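Long-range contacts in hemolysin-like protein containing CBS domains (Oenococcus oeni, PDB 3OCO), which is of unknown function but belongs to a membrane-protein family that may bind flavin adenine dinucleotide, this chain holding its pair of CBS domains: residues S23-D28 and G130-K135; S33-D38 and A86-I91; D43-Y48 and Y74-Q79; Y53-V58 and Y70-D75. All blocks are in the same frame, centred on the assembly; numbering follows the deposited sequence. Where two conformers were deposited one is given.

Interaction 1: residues S23-D28 and G130-K135; sequences SDVMVD and GIITDK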
# COMPACT_ATOMS: atom_id res chain seq x y z
N SER A 23 -14.02 10.58 -10.78
CA SER A 23 -13.14 11.40 -11.62
C SER A 23 -12.34 12.48 -10.87
O SER A 23 -11.39 13.04 -11.41
CB SER A 23 -13.94 12.03 -12.78
OG SER A 23 -15.01 12.82 -12.31
N ASP A 24 -12.72 12.76 -9.63
CA ASP A 24 -12.02 13.76 -8.82
C ASP A 24 -10.74 13.19 -8.18
O ASP A 24 -9.81 13.93 -7.86
CB ASP A 24 -12.94 14.29 -7.72
CG ASP A 24 -14.28 14.78 -8.25
OD1 ASP A 24 -14.92 15.62 -7.59
OD2 ASP A 24 -14.71 14.32 -9.32
N VAL A 25 -10.70 11.88 -8.02
CA VAL A 25 -9.75 11.21 -7.15
C VAL A 25 -8.79 10.33 -7.93
O VAL A 25 -7.71 9.96 -7.46
CB VAL A 25 -10.51 10.33 -6.13
CG1 VAL A 25 -9.59 9.36 -5.45
CG2 VAL A 25 -11.23 11.20 -5.11
N MSE A 26 -9.16 10.00 -9.16
CA MSE A 26 -8.47 8.96 -9.89
C MSE A 26 -7.14 9.43 -10.45
O MSE A 26 -6.90 10.63 -10.63
CB MSE A 26 -9.33 8.50 -11.05
CG MSE A 26 -9.48 9.60 -12.06
SE MSE A 26 -10.61 9.24 -13.62
CE MSE A 26 -10.08 10.90 -14.52
N VAL A 27 -6.29 8.45 -10.74
CA VAL A 27 -5.08 8.69 -11.47
C VAL A 27 -5.52 8.65 -12.92
O VAL A 27 -6.06 7.65 -13.38
CB VAL A 27 -4.03 7.61 -11.14
CG1 VAL A 27 -2.89 7.59 -12.17
CG2 VAL A 27 -3.49 7.81 -9.73
N ASP A 28 -5.35 9.76 -13.63
CA ASP A 28 -5.94 9.87 -14.96
C ASP A 28 -5.22 9.02 -16.00
O ASP A 28 -4.05 8.68 -15.83
CB ASP A 28 -6.00 11.32 -15.41
CG ASP A 28 -4.72 11.80 -16.01
OD1 ASP A 28 -3.83 12.21 -15.24
OD2 ASP A 28 -4.61 11.78 -17.26
N GLY A 130 -9.33 6.60 -15.99
CA GLY A 130 -8.24 6.48 -15.04
C GLY A 130 -8.54 5.36 -14.05
O GLY A 130 -9.53 4.62 -14.23
N ILE A 131 -7.69 5.22 -13.02
CA ILE A 131 -7.87 4.16 -12.04
C ILE A 131 -7.85 4.71 -10.62
O ILE A 131 -7.37 5.82 -10.37
CB ILE A 131 -6.77 3.07 -12.14
CG1 ILE A 131 -5.41 3.59 -11.63
CG2 ILE A 131 -6.64 2.54 -13.54
CD1 ILE A 131 -4.28 2.56 -11.69
N ILE A 132 -8.36 3.91 -9.69
CA ILE A 132 -8.34 4.25 -8.26
C ILE A 132 -7.93 3.07 -7.41
O ILE A 132 -8.41 1.95 -7.62
CB ILE A 132 -9.71 4.69 -7.73
CG1 ILE A 132 -10.15 6.02 -8.35
CG2 ILE A 132 -9.66 4.76 -6.20
CD1 ILE A 132 -11.64 6.28 -8.20
N THR A 133 -7.07 3.34 -6.43
CA THR A 133 -6.76 2.40 -5.37
C THR A 133 -6.64 3.12 -4.02
O THR A 133 -6.63 4.36 -3.96
CB THR A 133 -5.45 1.68 -5.64
OG1 THR A 133 -4.37 2.62 -5.60
CG2 THR A 133 -5.51 1.00 -7.02
N ASP A 134 -6.57 2.35 -2.94
CA ASP A 134 -6.41 2.92 -1.62
C ASP A 134 -5.42 4.11 -1.58
O ASP A 134 -5.72 5.14 -1.00
CB ASP A 134 -6.02 1.84 -0.60
CG ASP A 134 -4.85 0.96 -1.05
OD1 ASP A 134 -3.98 1.44 -1.82
OD2 ASP A 134 -4.79 -0.22 -0.64
N LYS A 135 -4.25 3.98 -2.19
CA LYS A 135 -3.29 5.08 -2.16
C LYS A 135 -3.90 6.41 -2.60
O LYS A 135 -3.54 7.46 -2.07
CB LYS A 135 -2.00 4.74 -2.94
CG LYS A 135 -2.10 4.84 -4.46
CD LYS A 135 -0.78 4.45 -5.15
CE LYS A 135 -0.44 2.97 -4.95
NZ LYS A 135 0.81 2.54 -5.67

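Interaction 2: residues S33-D38 and A86-I91; sequences SVVDVD and AKISTI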
# COMPACT_ATOMS: atom_id res chain seq x y z
N SER A 33 0.64 3.77 -15.62
CA SER A 33 1.60 2.81 -16.17
C SER A 33 0.96 1.44 -16.22
O SER A 33 0.49 0.93 -15.19
CB SER A 33 2.87 2.73 -15.32
OG SER A 33 3.56 3.97 -15.30
N VAL A 34 0.94 0.84 -17.40
CA VAL A 34 0.31 -0.46 -17.57
C VAL A 34 1.30 -1.53 -18.05
O VAL A 34 2.39 -1.21 -18.51
CB VAL A 34 -0.87 -0.38 -18.56
CG1 VAL A 34 -1.84 0.72 -18.12
CG2 VAL A 34 -0.38 -0.12 -19.97
N VAL A 35 0.92 -2.79 -17.88
CA VAL A 35 1.59 -3.89 -18.56
C VAL A 35 0.57 -4.65 -19.41
O VAL A 35 -0.63 -4.62 -19.14
CB VAL A 35 2.24 -4.86 -17.57
CG1 VAL A 35 3.36 -4.18 -16.83
CG2 VAL A 35 1.20 -5.38 -16.60
N ASP A 36 1.06 -5.37 -20.41
CA ASP A 36 0.18 -6.06 -21.35
C ASP A 36 0.03 -7.55 -21.01
O ASP A 36 0.96 -8.18 -20.52
CB ASP A 36 0.72 -5.90 -22.78
CG ASP A 36 -0.23 -6.48 -23.82
OD1 ASP A 36 -1.38 -6.00 -23.90
OD2 ASP A 36 0.17 -7.42 -24.56
N VAL A 37 -1.15 -8.11 -21.28
CA VAL A 37 -1.44 -9.50 -20.96
C VAL A 37 -0.44 -10.48 -21.60
O VAL A 37 -0.27 -11.61 -21.15
CB VAL A 37 -2.88 -9.88 -21.37
CG1 VAL A 37 -3.06 -9.76 -22.90
CG2 VAL A 37 -3.21 -11.28 -20.90
N ASP A 38 0.25 -10.03 -22.65
CA ASP A 38 1.19 -10.88 -23.36
C ASP A 38 2.65 -10.54 -23.09
O ASP A 38 3.56 -11.10 -23.72
CB ASP A 38 0.94 -10.82 -24.86
CG ASP A 38 -0.07 -11.84 -25.33
OD1 ASP A 38 -0.69 -12.52 -24.48
OD2 ASP A 38 -0.26 -11.95 -26.56
N ALA A 86 6.96 -16.76 -18.22
CA ALA A 86 5.51 -16.85 -18.17
C ALA A 86 4.90 -15.48 -18.43
O ALA A 86 5.52 -14.45 -18.16
CB ALA A 86 5.06 -17.40 -16.83
N LYS A 87 3.68 -15.47 -18.97
CA LYS A 87 3.00 -14.26 -19.41
C LYS A 87 2.23 -13.66 -18.26
O LYS A 87 1.77 -14.39 -17.39
CB LYS A 87 1.99 -14.58 -20.53
CG LYS A 87 2.57 -15.15 -21.82
CD LYS A 87 3.42 -14.11 -22.52
CE LYS A 87 3.75 -14.55 -23.91
NZ LYS A 87 2.47 -15.02 -24.56
N ILE A 88 2.03 -12.35 -18.29
CA ILE A 88 1.32 -11.67 -17.22
C ILE A 88 -0.01 -12.36 -16.93
O ILE A 88 -0.43 -12.46 -15.78
CB ILE A 88 1.08 -10.19 -17.55
CG1 ILE A 88 2.41 -9.50 -17.85
CG2 ILE A 88 0.45 -9.49 -16.37
CD1 ILE A 88 3.28 -9.35 -16.64
N SER A 89 -0.67 -12.86 -17.98
CA SER A 89 -1.97 -13.52 -17.82
C SER A 89 -1.94 -14.63 -16.79
O SER A 89 -2.96 -14.98 -16.19
CB SER A 89 -2.44 -14.09 -19.16
OG SER A 89 -1.45 -14.94 -19.72
N THR A 90 -0.79 -15.24 -16.58
CA THR A 90 -0.72 -16.31 -15.61
C THR A 90 -0.82 -15.80 -14.16
O THR A 90 -1.26 -16.53 -13.29
CB THR A 90 0.50 -17.22 -15.84
OG1 THR A 90 1.71 -16.52 -15.53
CG2 THR A 90 0.52 -17.71 -17.32
N ILE A 91 -0.46 -14.53 -13.92
CA ILE A 91 -0.62 -13.94 -12.57
C ILE A 91 -1.76 -12.91 -12.40
O ILE A 91 -2.21 -12.64 -11.30
CB ILE A 91 0.71 -13.31 -12.05
CG1 ILE A 91 1.15 -12.14 -12.93
CG2 ILE A 91 1.82 -14.36 -11.93
CD1 ILE A 91 2.35 -11.40 -12.35
O HOH W 1 -1.02 -14.40 -22.53

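Interaction 3: residues D43-Y48 and Y74-Q79; sequences DALLLY and YDIVRQ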
# COMPACT_ATOMS: atom_id res chain seq x y z
N ASP A 43 9.42 -8.92 -17.91
CA ASP A 43 9.14 -7.56 -18.35
C ASP A 43 8.51 -6.75 -17.23
O ASP A 43 8.92 -5.62 -16.95
CB ASP A 43 8.19 -7.56 -19.54
CG ASP A 43 8.85 -8.02 -20.83
OD1 ASP A 43 9.94 -7.51 -21.15
OD2 ASP A 43 8.25 -8.88 -21.53
N ALA A 44 7.47 -7.32 -16.64
CA ALA A 44 6.82 -6.72 -15.49
C ALA A 44 7.82 -6.41 -14.36
O ALA A 44 7.78 -5.33 -13.78
CB ALA A 44 5.71 -7.63 -15.00
N LEU A 45 8.72 -7.35 -14.05
CA LEU A 45 9.71 -7.16 -13.00
C LEU A 45 10.54 -5.91 -13.24
O LEU A 45 10.67 -5.08 -12.34
CB LEU A 45 10.65 -8.35 -12.88
CG LEU A 45 11.76 -8.12 -11.82
CD1 LEU A 45 11.12 -7.88 -10.45
CD2 LEU A 45 12.79 -9.26 -11.74
N LEU A 46 11.11 -5.77 -14.43
CA LEU A 46 11.90 -4.59 -14.76
C LEU A 46 11.10 -3.31 -14.71
O LEU A 46 11.63 -2.24 -14.40
CB LEU A 46 12.54 -4.74 -16.14
CG LEU A 46 13.51 -5.90 -16.28
CD1 LEU A 46 13.98 -6.02 -17.73
CD2 LEU A 46 14.70 -5.76 -15.29
N LEU A 47 9.81 -3.40 -15.04
CA LEU A 47 8.98 -2.21 -14.96
C LEU A 47 8.81 -1.78 -13.49
O LEU A 47 8.97 -0.60 -13.15
CB LEU A 47 7.62 -2.43 -15.64
CG LEU A 47 6.80 -1.13 -15.71
CD1 LEU A 47 7.42 -0.16 -16.72
CD2 LEU A 47 5.34 -1.38 -16.07
N TYR A 48 8.48 -2.73 -12.63
CA TYR A 48 8.29 -2.46 -11.21
C TYR A 48 9.54 -1.79 -10.64
O TYR A 48 9.45 -0.75 -9.99
CB TYR A 48 7.95 -3.77 -10.47
CG TYR A 48 8.13 -3.69 -8.97
CD1 TYR A 48 7.38 -2.79 -8.20
CD2 TYR A 48 9.04 -4.50 -8.31
CE1 TYR A 48 7.55 -2.71 -6.83
CE2 TYR A 48 9.21 -4.43 -6.94
CZ TYR A 48 8.46 -3.53 -6.21
OH TYR A 48 8.64 -3.45 -4.84
N TYR A 74 4.22 -8.20 -5.66
CA TYR A 74 4.50 -9.48 -4.99
C TYR A 74 4.46 -10.68 -5.93
O TYR A 74 5.35 -11.54 -5.89
CB TYR A 74 3.51 -9.72 -3.86
CG TYR A 74 3.68 -11.05 -3.14
CD1 TYR A 74 4.72 -11.25 -2.23
CD2 TYR A 74 2.78 -12.08 -3.33
CE1 TYR A 74 4.86 -12.45 -1.56
CE2 TYR A 74 2.90 -13.28 -2.66
CZ TYR A 74 3.95 -13.46 -1.78
OH TYR A 74 4.06 -14.67 -1.12
N ASP A 75 3.43 -10.72 -6.77
CA ASP A 75 3.21 -11.85 -7.69
C ASP A 75 4.30 -11.91 -8.74
O ASP A 75 4.78 -13.00 -9.08
CB ASP A 75 1.85 -11.72 -8.38
CG ASP A 75 0.68 -12.09 -7.48
OD1 ASP A 75 0.88 -12.88 -6.53
OD2 ASP A 75 -0.44 -11.59 -7.73
N ILE A 76 4.65 -10.75 -9.27
CA ILE A 76 5.77 -10.58 -10.20
C ILE A 76 7.11 -11.04 -9.61
O ILE A 76 7.82 -11.88 -10.21
CB ILE A 76 5.87 -9.10 -10.67
CG1 ILE A 76 4.56 -8.67 -11.34
CG2 ILE A 76 7.02 -8.90 -11.65
CD1 ILE A 76 4.36 -7.16 -11.46
N VAL A 77 7.51 -10.51 -8.44
CA VAL A 77 8.84 -10.87 -7.97
C VAL A 77 8.90 -12.34 -7.58
O VAL A 77 9.92 -13.00 -7.79
CB VAL A 77 9.45 -9.93 -6.85
CG1 VAL A 77 8.64 -8.68 -6.67
CG2 VAL A 77 9.67 -10.68 -5.53
N ARG A 78 7.81 -12.86 -7.03
CA ARG A 78 7.75 -14.27 -6.70
C ARG A 78 7.87 -15.17 -7.93
O ARG A 78 8.63 -16.13 -7.93
CB ARG A 78 6.46 -14.61 -6.00
CG ARG A 78 6.31 -16.10 -5.85
CD ARG A 78 5.17 -16.43 -4.95
NE ARG A 78 3.97 -15.75 -5.42
CZ ARG A 78 2.77 -15.88 -4.87
NH1 ARG A 78 2.59 -16.68 -3.81
NH2 ARG A 78 1.75 -15.20 -5.38
N GLN A 79 7.09 -14.87 -8.97
CA GLN A 79 7.09 -15.74 -10.16
C GLN A 79 8.39 -15.67 -10.98
O GLN A 79 8.81 -16.68 -11.54
CB GLN A 79 5.87 -15.46 -11.04
CG GLN A 79 5.83 -16.29 -12.28
CD GLN A 79 5.67 -17.76 -12.00
OE1 GLN A 79 5.11 -18.16 -10.97
NE2 GLN A 79 6.15 -18.58 -12.93

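Interaction 4: residues Y53-V58 and Y70-D75; sequences YSRFPV and YAYNYD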
# COMPACT_ATOMS: atom_id res chain seq x y z
N TYR A 53 5.45 1.34 -8.51
CA TYR A 53 4.03 1.10 -8.22
C TYR A 53 3.86 -0.35 -7.83
O TYR A 53 4.52 -1.22 -8.36
CB TYR A 53 3.13 1.46 -9.40
CG TYR A 53 3.33 2.85 -9.95
CD1 TYR A 53 2.81 3.95 -9.31
CD2 TYR A 53 4.05 3.06 -11.12
CE1 TYR A 53 3.00 5.23 -9.81
CE2 TYR A 53 4.25 4.33 -11.64
CZ TYR A 53 3.72 5.41 -10.97
OH TYR A 53 3.91 6.69 -11.48
N SER A 54 2.97 -0.64 -6.90
CA SER A 54 2.83 -2.03 -6.49
C SER A 54 1.79 -2.77 -7.31
O SER A 54 1.74 -4.01 -7.30
CB SER A 54 2.50 -2.11 -5.00
OG SER A 54 1.29 -1.45 -4.73
N ARG A 55 0.93 -2.03 -7.99
CA ARG A 55 -0.09 -2.63 -8.85
C ARG A 55 -0.15 -1.99 -10.22
O ARG A 55 -0.25 -0.77 -10.34
CB ARG A 55 -1.46 -2.52 -8.20
CG ARG A 55 -1.51 -3.18 -6.85
CD ARG A 55 -2.91 -3.17 -6.33
NE ARG A 55 -2.99 -3.83 -5.05
CZ ARG A 55 -3.11 -3.19 -3.89
NH1 ARG A 55 -3.16 -1.86 -3.89
NH2 ARG A 55 -3.19 -3.88 -2.76
N PHE A 56 -0.08 -2.83 -11.25
CA PHE A 56 -0.14 -2.37 -12.63
C PHE A 56 -1.36 -2.90 -13.33
O PHE A 56 -1.54 -4.12 -13.44
CB PHE A 56 1.08 -2.84 -13.41
CG PHE A 56 2.35 -2.13 -13.05
CD1 PHE A 56 2.68 -0.92 -13.65
CD2 PHE A 56 3.22 -2.67 -12.12
CE1 PHE A 56 3.86 -0.26 -13.32
CE2 PHE A 56 4.40 -2.02 -11.78
CZ PHE A 56 4.72 -0.81 -12.39
N PRO A 57 -2.21 -1.99 -13.81
CA PRO A 57 -3.29 -2.36 -14.74
C PRO A 57 -2.72 -3.15 -15.90
O PRO A 57 -1.65 -2.78 -16.45
CB PRO A 57 -3.78 -1.00 -15.23
CG PRO A 57 -3.38 -0.04 -14.17
CD PRO A 57 -2.08 -0.54 -13.66
N VAL A 58 -3.38 -4.25 -16.23
CA VAL A 58 -3.02 -5.08 -17.38
C VAL A 58 -3.93 -4.76 -18.58
O VAL A 58 -5.15 -4.85 -18.46
CB VAL A 58 -3.15 -6.58 -17.02
CG1 VAL A 58 -2.99 -7.45 -18.26
CG2 VAL A 58 -2.14 -6.97 -15.94
N TYR A 70 -5.35 -6.51 -13.04
CA TYR A 70 -4.09 -5.92 -12.58
C TYR A 70 -3.07 -6.97 -12.25
O TYR A 70 -3.42 -8.12 -11.96
CB TYR A 70 -4.30 -5.00 -11.38
CG TYR A 70 -4.44 -5.70 -10.05
CD1 TYR A 70 -3.37 -5.78 -9.14
CD2 TYR A 70 -5.65 -6.28 -9.68
CE1 TYR A 70 -3.51 -6.42 -7.91
CE2 TYR A 70 -5.80 -6.92 -8.46
CZ TYR A 70 -4.73 -6.99 -7.58
OH TYR A 70 -4.92 -7.64 -6.37
N ALA A 71 -1.79 -6.56 -12.30
CA ALA A 71 -0.67 -7.38 -11.81
C ALA A 71 -0.03 -6.81 -10.53
O ALA A 71 0.29 -5.62 -10.44
CB ALA A 71 0.37 -7.56 -12.89
N TYR A 72 0.16 -7.68 -9.56
CA TYR A 72 0.61 -7.33 -8.21
C TYR A 72 2.13 -7.51 -8.07
O TYR A 72 2.66 -8.58 -8.41
CB TYR A 72 -0.18 -8.21 -7.23
CG TYR A 72 0.06 -8.01 -5.74
CD1 TYR A 72 0.43 -6.78 -5.20
CD2 TYR A 72 -0.16 -9.06 -4.86
CE1 TYR A 72 0.63 -6.62 -3.81
CE2 TYR A 72 0.01 -8.92 -3.50
CZ TYR A 72 0.41 -7.70 -2.98
OH TYR A 72 0.57 -7.60 -1.61
N ASN A 73 2.85 -6.48 -7.62
CA ASN A 73 4.32 -6.58 -7.49
C ASN A 73 4.81 -7.87 -6.81
O ASN A 73 5.69 -8.56 -7.34
CB ASN A 73 4.96 -5.31 -6.86
CG ASN A 73 4.45 -4.98 -5.43
OD1 ASN A 73 3.65 -5.71 -4.83
ND2 ASN A 73 4.93 -3.87 -4.90
N TYR A 74 4.22 -8.20 -5.66
CA TYR A 74 4.50 -9.48 -4.99
C TYR A 74 4.46 -10.68 -5.93
O TYR A 74 5.35 -11.54 -5.89
CB TYR A 74 3.51 -9.72 -3.86
CG TYR A 74 3.68 -11.05 -3.14
CD1 TYR A 74 4.72 -11.25 -2.23
CD2 TYR A 74 2.78 -12.08 -3.33
CE1 TYR A 74 4.86 -12.45 -1.56
CE2 TYR A 74 2.90 -13.28 -2.66
CZ TYR A 74 3.95 -13.46 -1.78
OH TYR A 74 4.06 -14.67 -1.12
N ASP A 75 3.43 -10.72 -6.77
CA ASP A 75 3.21 -11.85 -7.69
C ASP A 75 4.30 -11.91 -8.74
O ASP A 75 4.78 -13.00 -9.08
CB ASP A 75 1.85 -11.72 -8.38
CG ASP A 75 0.68 -12.09 -7.48
OD1 ASP A 75 0.88 -12.88 -6.53
OD2 ASP A 75 -0.44 -11.59 -7.73

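Interaction 1: residues S23-D28 and G130-K135
Val27 and Ile131 are joined by a pair of backbone hydrogen bonds. Val27 N gives its proton to Ile131 O at 2.9 Å, and Ile131 N returns a bond to Val27 O, also 2.9 Å. This antiparallel hydrogen-bonded pair is followed by Asp28 and Gly130, a non-hydrogen-bonded pair. With no side chain on Gly130, its CA comes to 3.0 Å from Val27 O, and the two strands run very close here.

The short strand 27-28 lies within the first CBS sequence range, yet it adds an edge to the sheet of the second, where strand 128-132 also pairs with strand 119-122. The first half of the CBS pair thus contributes an edge strand to the sheet of the second.

Apolar packing falls on two sides. Val27 and Ile131 share one face, Val27 CB lying 4.3 Å from Ile131 CG1; Val27 also touches Asp136 of helix 134-142, while Ile131 reaches Met32 and Met118. Met26, a selenomethionine, and Ile132 meet away from that face. Ile132 CG1, anti to its carbonyl carbon (chi1 -67°), lies 3.7 Å from Met26 CA and 3.8 Å from Met26 CB. The Met26 chain then runs out extended, its SE passing 3.8 Å from Gly130 N. Both Met26 and Ile132 rest against Val121. Beyond Ile132, Thr133 takes the N-cap position of helix 134-142, and its N is bonded to Asp136 OD2.

Interaction 2: residues S33-D38 and A86-I91
Ile88 packs its aliphatic branches against Val35 and the backbone of Asp36, joining edge strand 35-36 of the first CBS domain to the loop between helix 73-83 and strand 96-99. Ile88 CG2 and Val35 CG2 are 4.2 Å apart, the two side chains crossing at about a right angle. Ile88 CG1 comes to 3.3 Å from Asp36 O. Val58, Ala44 and Ala71 also pack on Ile88. Further along, Val37 CG2, anti to its backbone N, presses on Ser89 CB at 3.4 Å, tighter than usual van der Waals contact.

The polar contacts are looser. Ser89 N makes a weak hydrogen bond to Val37 O. Lys87 bends at chi2 (-67°), which brings CD to 3.2 Å from Asp38 O, with its ammonium near the Asp38 carboxylate but beyond salt-bridge distance.

Each segment also shapes itself. Asp36 OD2 accepts from Asp38 N, which approaches from above the carboxylate plane, closing an Asx turn; Asp36 OD1 is held by Asn62 N and Thr59 OG1. In the 86-91 loop, Lys87 O takes two bonds from Thr90, through its N and its OG1, fixing the helical turn that presents Ile88 and Ser89. One water spans the gap, donating to Asp38 OD1 at 2.7 Å and lying 2.9 Å from Ser89 OG.

Interaction 3: residues D43-Y48 and Y74-Q79
Tyr48 meets Val77 obliquely, ring atom CE2 lying 4.3 Å from Val77 CG1. Of the other flat groups, the Arg78 guanidinium has Tyr74 CE2 over the centre of one face, 3.4 Å above its plane, while Arg78 NH2 forms a salt bridge with Asp75 OD1. Tyr74, Asp75 and Arg78 all lie on helix 73-83 and take no part in the contact with helix 41-51; Asp75 OD2 is paired separately with Arg93.

The two helices are those of the first CBS domain, following a beta-alpha-beta-beta-alpha order. Their axes approach to 9.1 Å and cross at -123°, so the contact is confined to a short region centred on Leu45 and Ile76. It is wholly side-chain packing against side chain or backbone. The same surface takes part in dimer contacts: in the second subunit Arg81 packs on Leu45, Asn73 on Tyr48 and Leu49 on Val77, and Leu49 O of that subunit is bonded to Tyr74 OH.

Ile76 carries most of the contact on the side of helix 73-83. Its CD1 and CG2 both lie 3.8 Å from Ala44 CB. Leu45 CD1 also lies 4.5 Å from Val77 CB. With Ile76 CG1 anti to the carbonyl carbon (chi1 -58°), CG2 stands anti to the backbone N, and this methyl reaches past the Ala44 side chain to the helix backbone itself, 3.5 Å from Leu45 CA and 3.3 Å from Leu45 N.

Interaction 4: residues Y53-V58 and Y70-D75
Strands 55-58 and 70-72 run antiparallel at 151°, joined by Phe56 N to Ala71 O (2.9 Å) and Ala71 N to Phe56 O (2.7 Å), with a third bond from Asn73 N to Ser54 O (2.7 Å) just where strand gives way to helix. On one face of this hairpin Arg55 and Tyr70 lie side by side and point the same way. Arg55 stays extended from CG to NE beside the phenol ring, CD lying 3.7 Å from Tyr70 CE1. Guanidinium and ring are turned 77° against each other, Tyr70 CE1 sitting at the guanidinium edge.

Tyr72, on the same face, has Ser54 O at its ring edge, 3.7 Å from CD1. One ring face carries Tyr74 CB, offset toward the rim, and Asp75 OD2 lies in plane at the edge. In Asn73, CG stands between the backbone N and carbonyl carbon (chi1 60°), which places it 3.5 Å from Ser54 CB; OD1 accepts from Tyr74 N at 2.7 Å in the first turn of the helix.

Phe56 and Ala71 occupy the reverse face, where Phe56 packs on Leu47 and Glu51 of helix 41-51 and on Val35 of strand 35-36. On the Arg55/Tyr70 face, both touch Pro117 of the second CBS half, and Arg55 NH1 makes a long, weak ion pair with Asp134. Helix 73-83 leaves the hairpin directly, and Tyr72 OH bonds Gln52 NE2 of the second subunit.

Overall arrangement
From the N terminus, interaction 1 closes the longest loop, bringing strand 27-28 to strand 128-132 near the C terminus and so tying the first CBS range to the sheet of the second. Every other contact is nested inside it. Interaction 2 closes the next loop, from strand 35-36 to the loop after helix 73-83, and encloses interactions 3 and 4. Interaction 3 pairs the two helices of the first domain; interaction 4, the hairpin of its sheet, ends on the same stretch and shares Tyr74 and Asp75. Interactions 2, 3 and 4 touch one another around the sheet and helices of the first CBS half, while interaction 1 meets interaction 4, among others through Ile131 on Pro57.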